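Local structure of choline kinase (Streptococcus pneumoniae, 4R78) at residues 274-277 and 278-282; 265-268 and 269-273. The protein probably phosphorylates choline as a choline kinase with a protein kinase-like fold, and is seen here with adenosine monophosphate bound. All coordinates share one frame; numbering follows the deposited sequence.

Contact 1 of 2, residues 274-277 and 278-282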
loop_
_atom_site.group_PDB
_atom_site.type_symbol
_atom_site.label_atom_id
_atom_site.label_comp_id
_atom_site.label_asym_id
_atom_site.label_seq_id
_atom_site.Cartn_x
_atom_site.Cartn_y
_atom_site.Cartn_z
ATOM N N TRP A 274 10.306 -6.952 2.340
ATOM C CA TRP A 274 9.736 -6.022 3.318
ATOM C C TRP A 274 9.534 -6.698 4.683
ATOM O O TRP A 274 9.845 -6.113 5.725
ATOM C CB TRP A 274 8.414 -5.475 2.769
ATOM C CG TRP A 274 7.609 -4.592 3.698
ATOM C CD1 TRP A 274 7.677 -3.229 3.805
ATOM C CD2 TRP A 274 6.596 -5.016 4.620
ATOM N NE1 TRP A 274 6.773 -2.782 4.741
ATOM C CE2 TRP A 274 6.096 -3.855 5.256
ATOM C CE3 TRP A 274 6.063 -6.266 4.971
ATOM C CZ2 TRP A 274 5.094 -3.909 6.235
ATOM C CZ3 TRP A 274 5.064 -6.321 5.939
ATOM C CH2 TRP A 274 4.588 -5.147 6.557
ATOM N N THR A 275 9.035 -7.935 4.666
ATOM C CA THR A 275 8.780 -8.696 5.890
ATOM C C THR A 275 10.062 -8.909 6.688
ATOM O O THR A 275 10.091 -8.660 7.900
ATOM C CB THR A 275 8.118 -10.060 5.582
ATOM O OG1 THR A 275 6.877 -9.838 4.907
ATOM C CG2 THR A 275 7.843 -10.835 6.869
ATOM N N VAL A 276 11.116 -9.353 6.007
ATOM C CA VAL A 276 12.406 -9.585 6.665
ATOM C C VAL A 276 12.897 -8.312 7.351
ATOM O O VAL A 276 13.294 -8.346 8.522
ATOM C CB VAL A 276 13.470 -10.118 5.680
ATOM C CG1 VAL A 276 14.800 -10.355 6.393
ATOM C CG2 VAL A 276 12.990 -11.406 5.050
ATOM N N TYR A 277 12.840 -7.193 6.633
ATOM C CA TYR A 277 13.292 -5.916 7.174
ATOM C C TYR A 277 12.468 -5.481 8.390
ATOM O O TYR A 277 13.030 -5.038 9.404
ATOM C CB TYR A 277 13.271 -4.845 6.083
ATOM C CG TYR A 277 13.768 -3.488 6.530
ATOM C CD1 TYR A 277 14.972 -3.353 7.224
ATOM C CD2 TYR A 277 13.042 -2.338 6.240
ATOM C CE1 TYR A 277 15.432 -2.099 7.629
ATOM C CE2 TYR A 277 13.490 -1.082 6.643
ATOM C CZ TYR A 277 14.684 -0.973 7.332
ATOM O OH TYR A 277 15.132 0.269 7.730
ATOM N N LYS A 278 11.147 -5.608 8.296
ATOM C CA LYS A 278 10.279 -5.257 9.418
ATOM C C LYS A 278 10.551 -6.117 10.646
ATOM O O LYS A 278 10.510 -5.628 11.783
ATOM C CB LYS A 278 8.802 -5.332 9.014
ATOM C CG LYS A 278 8.337 -4.167 8.141
ATOM C CD LYS A 278 8.231 -2.884 8.963
ATOM C CE LYS A 278 7.537 -1.770 8.206
ATOM N NZ LYS A 278 7.446 -0.553 9.069
ATOM N N GLU A 279 10.842 -7.397 10.424
ATOM C CA GLU A 279 11.135 -8.289 11.540
ATOM C C GLU A 279 12.484 -7.979 12.186
ATOM O O GLU A 279 12.633 -8.123 13.399
ATOM C CB GLU A 279 11.013 -9.756 11.125
ATOM C CG GLU A 279 9.574 -10.157 10.802
ATOM C CD GLU A 279 9.394 -11.650 10.631
ATOM O OE1 GLU A 279 10.311 -12.312 10.105
ATOM O OE2 GLU A 279 8.328 -12.170 11.022
ATOM N N GLU A 280 13.450 -7.525 11.386
ATOM C CA GLU A 280 14.748 -7.094 11.925
ATOM C C GLU A 280 14.610 -5.906 12.876
ATOM O O GLU A 280 15.449 -5.707 13.756
ATOM C CB GLU A 280 15.735 -6.775 10.798
ATOM C CG GLU A 280 16.202 -8.013 10.063
ATOM C CD GLU A 280 17.426 -7.801 9.185
ATOM O OE1 GLU A 280 17.837 -6.648 8.938
ATOM O OE2 GLU A 280 17.980 -8.822 8.732
ATOM N N GLN A 281 13.545 -5.127 12.701
ATOM C CA GLN A 281 13.265 -3.992 13.580
ATOM C C GLN A 281 12.426 -4.376 14.802
ATOM O O GLN A 281 12.088 -3.516 15.619
ATOM C CB GLN A 281 12.611 -2.852 12.798
ATOM C CG GLN A 281 13.482 -2.313 11.675
ATOM C CD GLN A 281 12.712 -1.439 10.725
ATOM O OE1 GLN A 281 12.356 -1.864 9.625
ATOM N NE2 GLN A 281 12.437 -0.211 11.142
ATOM N N GLY A 282 12.096 -5.662 14.926
ATOM C CA GLY A 282 11.472 -6.175 16.142
ATOM C C GLY A 282 10.049 -6.690 16.043
ATOM O O GLY A 282 9.515 -7.201 17.027
#
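Residues 274-280 form the end of helix 257-280, and Gln-281 and Gly-282 lead out of it; within this last stretch Trp-274 O takes the N-H of Lys-278 at 2.9 Å. Thr-275 O and Val-276 O receive Glu-279 N and Glu-280 N in the same i to i+4 pattern, but from Tyr-277 O to Gln-281 N the ladder weakens, to a long, weak bond of 3.3 Å. Gly-282 then leaves helical geometry with positive phi, and its N bonds back to Glu-279 O at 2.9 Å: a Schellman motif closes the C-terminal end.

Lys-278 lies over one face of the Trp-274 indole, its CG 3.9 Å from the centroid of the six-membered ring, a CH-pi contact set toward the rim. A bend at chi2 (-72°) turns the lysine chain back along the ring and brings Lys-278 CE to 3.7 Å from Trp-274 NE1. Phe-285 also meets this indole.

Gln-281 puts OE1 over the centre of the Tyr-277 ring, 3.3 Å from CE2, with amide and ring planes 37° apart. The phenol OH is held by Gly-70 O, and the Gln-281 amide nitrogen makes a weak bond to Lys-69 O, tying the helix end to the segment after strand 61-66. Thr-275 CG2 lies alongside the Glu-279 side chain, 4.1 Å from CD. Glu-279 OE2 accepts the N-H of Phe-285, and the Glu-280 carboxylate receives the backbone N-H groups of Glu-161 and Glu-162.

Contact 2 of 2, residues 265-268 and 269-273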
loop_
_atom_site.group_PDB
_atom_site.type_symbol
_atom_site.label_atom_id
_atom_site.label_comp_id
_atom_site.label_asym_id
_atom_site.label_seq_id
_atom_site.Cartn_x
_atom_site.Cartn_y
_atom_site.Cartn_z
ATOM N N ILE A 265 4.062 -11.775 -9.147
ATOM C CA ILE A 265 5.348 -12.351 -8.748
ATOM C C ILE A 265 6.261 -11.296 -8.126
ATOM O O ILE A 265 6.903 -11.542 -7.101
ATOM C CB ILE A 265 6.061 -13.042 -9.940
ATOM C CG1 ILE A 265 5.251 -14.251 -10.421
ATOM C CG2 ILE A 265 7.478 -13.483 -9.554
ATOM C CD1 ILE A 265 5.605 -14.704 -11.827
ATOM N N LEU A 266 6.297 -10.114 -8.738
ATOM C CA LEU A 266 7.139 -9.036 -8.237
ATOM C C LEU A 266 6.675 -8.569 -6.864
ATOM O O LEU A 266 7.495 -8.285 -5.999
ATOM C CB LEU A 266 7.181 -7.866 -9.224
ATOM C CG LEU A 266 7.874 -8.109 -10.568
ATOM C CD1 LEU A 266 7.871 -6.847 -11.395
ATOM C CD2 LEU A 266 9.294 -8.587 -10.368
ATOM N N GLN A 267 5.361 -8.518 -6.665
ATOM C CA GLN A 267 4.788 -8.125 -5.380
ATOM C C GLN A 267 5.108 -9.120 -4.270
ATOM O O GLN A 267 5.535 -8.727 -3.189
ATOM C CB GLN A 267 3.278 -7.906 -5.506
ATOM C CG GLN A 267 2.956 -6.570 -6.146
ATOM C CD GLN A 267 1.583 -6.483 -6.778
ATOM O OE1 GLN A 267 1.368 -5.696 -7.709
ATOM N NE2 GLN A 267 0.647 -7.271 -6.282
ATOM N N ASP A 268 4.922 -10.410 -4.539
ATOM C CA ASP A 268 5.257 -11.420 -3.545
ATOM C C ASP A 268 6.738 -11.369 -3.162
ATOM O O ASP A 268 7.077 -11.513 -1.984
ATOM C CB ASP A 268 4.853 -12.814 -4.019
ATOM C CG ASP A 268 3.400 -13.127 -3.724
ATOM O OD1 ASP A 268 2.819 -12.522 -2.795
ATOM O OD2 ASP A 268 2.833 -13.998 -4.412
ATOM N N THR A 269 7.600 -11.116 -4.146
ATOM C CA THR A 269 9.034 -10.988 -3.899
ATOM C C THR A 269 9.319 -9.770 -3.022
ATOM O O THR A 269 9.940 -9.890 -1.960
ATOM C CB THR A 269 9.834 -10.901 -5.217
ATOM O OG1 THR A 269 9.549 -12.055 -6.020
ATOM C CG2 THR A 269 11.322 -10.859 -4.930
ATOM N N ILE A 270 8.835 -8.613 -3.459
ATOM C CA ILE A 270 9.065 -7.361 -2.745
ATOM C C ILE A 270 8.525 -7.390 -1.315
ATOM O O ILE A 270 9.246 -7.057 -0.370
ATOM C CB ILE A 270 8.527 -6.150 -3.548
ATOM C CG1 ILE A 270 9.430 -5.912 -4.763
ATOM C CG2 ILE A 270 8.440 -4.890 -2.671
ATOM C CD1 ILE A 270 8.814 -5.078 -5.859
ATOM N N TRP A 271 7.271 -7.799 -1.146
ATOM C CA TRP A 271 6.681 -7.811 0.196
ATOM C C TRP A 271 7.268 -8.895 1.112
ATOM O O TRP A 271 7.254 -8.746 2.337
ATOM C CB TRP A 271 5.144 -7.837 0.146
ATOM C CG TRP A 271 4.546 -6.624 -0.547
ATOM C CD1 TRP A 271 3.741 -6.628 -1.654
ATOM C CD2 TRP A 271 4.720 -5.242 -0.187
ATOM N NE1 TRP A 271 3.398 -5.342 -2.002
ATOM C CE2 TRP A 271 3.983 -4.472 -1.120
ATOM C CE3 TRP A 271 5.422 -4.580 0.833
ATOM C CZ2 TRP A 271 3.929 -3.073 -1.067
ATOM C CZ3 TRP A 271 5.366 -3.186 0.888
ATOM C CH2 TRP A 271 4.624 -2.449 -0.059
ATOM N N SER A 272 7.810 -9.968 0.533
ATOM C CA SER A 272 8.544 -10.946 1.342
ATOM C C SER A 272 9.834 -10.332 1.901
ATOM O O SER A 272 10.228 -10.632 3.026
ATOM C CB SER A 272 8.823 -12.250 0.575
ATOM O OG SER A 272 9.923 -12.131 -0.312
ATOM N N LEU A 273 10.466 -9.450 1.127
ATOM C CA LEU A 273 11.698 -8.788 1.574
ATOM C C LEU A 273 11.379 -7.696 2.596
ATOM O O LEU A 273 12.072 -7.554 3.608
ATOM C CB LEU A 273 12.499 -8.238 0.387
ATOM C CG LEU A 273 13.089 -9.280 -0.576
ATOM C CD1 LEU A 273 13.592 -8.625 -1.855
ATOM C CD2 LEU A 273 14.207 -10.103 0.073
#
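Ile-265 O is gripped twice by Thr-269, from N at 3.1 Å and from OG1 at 2.9 Å, the two donors reaching it from opposite faces of its carbonyl plane. This is the middle of helix 257-280 in the protein kinase-like fold, buried along its length here, and the threonine hydroxyl is spent on its own helix because OG1 stands beside the backbone N (chi1 -57°), facing the preceding turn. Leu-266 O takes Ile-270 N at 2.9 Å, and CG1 of the isoleucine leans on the same oxygen; the Leu-266 side chain itself packs against helices 149-159 and 169-177.

Gln-267 O accepts Trp-271 N at 2.8 Å, while CD1 of the indole comes within 3.2 Å of that oxygen. Gln-267 CB also touches Trp-271 CD1; the Gln-267 side chain packs on helix 223-233, and the indole meets Tyr-217 edge-to-face.

The Asp-268 carboxylate forms salt bridges with Arg-292 (from OD1) and Arg-295 (from OD2) of helix 288-303. Asp-268 O accepts Ser-272 N, and Ser-272 OG turns back to donate to Thr-269 O at 2.8 Å.

Both contacts belong to helix 257-280 and follow each other in series: contact 2 (265-273) ends where contact 1 (274-282) begins, so neither encloses nor crosses the other, and each closes no more than helical turns. Coming from the N terminus, contact 2 joins the helix to 223-233, 149-159, 169-177 and 288-303; contact 1 carries it to its end, just before Gly-282, and to the chain around Gly-70, Glu-161 and Phe-285. The join is bridged by Trp-271 O accepting Thr-275 OG1 and by the edge-to-face pair Trp-271 and Trp-274, two indoles beside a bound MES, probably from the crystallisation liquor, their side chains about 10 and 9 Å from AMP.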